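Local coordinates for NTD biosynthesis operon protein NtdA (PDB 4K2M) that catalyses the reversible pyridoxal phosphate-dependent transamination of 3-dehydro-glucose 6-phosphate with glutamate to kanosamine 6-phosphate, a step in kanosamine biosynthesis, at the interface of chains A and B. Coordinates in Å, arbitrary orientation; residue numbers count along the deposited sequence, not the author numbering. Chains: chain A/B, NTD biosynthesis operon protein NtdA.

The interface of chains A and B. Residues chain A 153-154, 381-383, 388; chain B 285-286.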
# COMPACT_ATOMS: atom_id res chain seq x y z
N PHE A 153 18.58 -3.16 3.51
CA PHE A 153 17.56 -3.99 2.89
C PHE A 153 17.38 -3.52 1.45
O PHE A 153 17.58 -2.34 1.15
CB PHE A 153 16.26 -3.85 3.69
CG PHE A 153 15.11 -4.65 3.13
CD1 PHE A 153 15.19 -6.04 3.00
CD2 PHE A 153 13.93 -4.02 2.77
CE1 PHE A 153 14.12 -6.78 2.49
CE2 PHE A 153 12.86 -4.75 2.25
CZ PHE A 153 12.95 -6.13 2.11
N SER A 154 17.00 -4.42 0.55
CA SER A 154 16.95 -4.08 -0.88
C SER A 154 16.03 -2.90 -1.19
O SER A 154 16.12 -2.29 -2.25
CB SER A 154 16.52 -5.30 -1.71
OG SER A 154 17.48 -6.33 -1.63
N TYR A 381 21.59 -8.33 6.03
CA TYR A 381 20.83 -9.10 5.05
C TYR A 381 21.83 -10.00 4.32
O TYR A 381 23.03 -9.76 4.38
CB TYR A 381 20.13 -8.13 4.07
CG TYR A 381 19.16 -7.26 4.85
CD1 TYR A 381 17.86 -7.68 5.06
CD2 TYR A 381 19.57 -6.07 5.44
CE1 TYR A 381 16.97 -6.92 5.82
CE2 TYR A 381 18.69 -5.30 6.21
CZ TYR A 381 17.40 -5.73 6.39
OH TYR A 381 16.51 -4.98 7.14
N PRO A 382 21.34 -11.05 3.64
CA PRO A 382 22.28 -12.06 3.14
C PRO A 382 23.13 -11.68 1.93
O PRO A 382 24.21 -12.26 1.74
CB PRO A 382 21.37 -13.25 2.79
CG PRO A 382 20.01 -12.64 2.57
CD PRO A 382 19.94 -11.50 3.57
N ILE A 383 22.69 -10.72 1.12
CA ILE A 383 23.42 -10.38 -0.10
C ILE A 383 23.59 -8.87 -0.16
O ILE A 383 22.62 -8.13 0.00
CB ILE A 383 22.68 -10.87 -1.38
CG1 ILE A 383 22.41 -12.37 -1.30
CG2 ILE A 383 23.49 -10.53 -2.64
CD1 ILE A 383 21.53 -12.92 -2.43
N GLN A 388 24.36 -8.59 -5.87
CA GLN A 388 23.10 -9.19 -6.31
C GLN A 388 23.25 -9.68 -7.76
O GLN A 388 23.91 -9.03 -8.57
CB GLN A 388 21.95 -8.18 -6.21
CG GLN A 388 21.54 -7.79 -4.79
CD GLN A 388 20.68 -8.83 -4.08
OE1 GLN A 388 20.48 -9.94 -4.59
NE2 GLN A 388 20.15 -8.47 -2.90
N ASN B 285 15.19 -11.41 -0.34
CA ASN B 285 16.52 -10.79 -0.26
C ASN B 285 17.45 -11.14 -1.41
O ASN B 285 18.56 -10.62 -1.48
CB ASN B 285 17.21 -11.05 1.08
CG ASN B 285 16.47 -10.47 2.25
OD1 ASN B 285 16.11 -9.29 2.23
ND2 ASN B 285 16.23 -11.29 3.28
N LYS B 286 17.01 -12.02 -2.30
CA LYS B 286 17.82 -12.38 -3.45
C LYS B 286 17.20 -11.79 -4.70
O LYS B 286 16.20 -12.30 -5.20
CB LYS B 286 17.92 -13.90 -3.57
CG LYS B 286 18.74 -14.37 -4.79
CD LYS B 286 18.58 -15.88 -4.96
CE LYS B 286 19.26 -16.38 -6.22
NZ LYS B 286 18.98 -17.83 -6.42
O HOH W 1 20.12 -9.30 0.79
O HOH W 2 17.45 -7.30 0.94
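The ring of A:Phe153 turns its edge to B:Asn285, whose amide oxygen OD1 lies in the ring plane, 3.2 Å from CE1; ring and amide planes stand almost perpendicular, 88° apart. A:Tyr381 takes one ring face for its own chain: CA of A:Phe153 sits 3.7 Å above the plane over the ring centre. From its CD1 side the tyrosine approaches the same OD1 at 3.7 Å, its ring tilted 63° from the amide. Across the asparagine stem, A:Pro382 brings up its pyrrolidine ring, with CG 3.5 Å from CB of B:Asn285 and CD beside CB and ND2. The asparagine CG is anti to its carbonyl carbon (chi1 -63°), which sends the amide towards the aromatic pair while the backbone carbonyl points to A:Gln388. There NE2 of A:Gln388 donates a nearly straight hydrogen bond of 3.0 Å to O of B:Asn285. The acceptor lies in the plane of the glutamine amide, but the donor stands above the carbonyl plane of B:Asn285, off its lone pairs. Water 1 bonds to this same oxygen and to both backbone N and O of A:Ile383, so the carbonyl is gripped directly and through solvent. Water 2, 2.7 Å from OD1 of B:Asn285, links the side-chain amide to N and OG of A:Ser154, at the start of helix 154-163. Beyond the polar grip, CD1 of A:Ile383 packs against CA of B:Lys286 and the first carbons of its extended side chain. A:Phe153 and A:Tyr381 both bind substrate, and B:Asn285 directly follows the substrate-binding lysine of chain B. This part of the two-fold homodimer interface therefore fastens a loop of one subunit beside the sugar-phosphate pocket of the other, probably steadying an active site built from both chains.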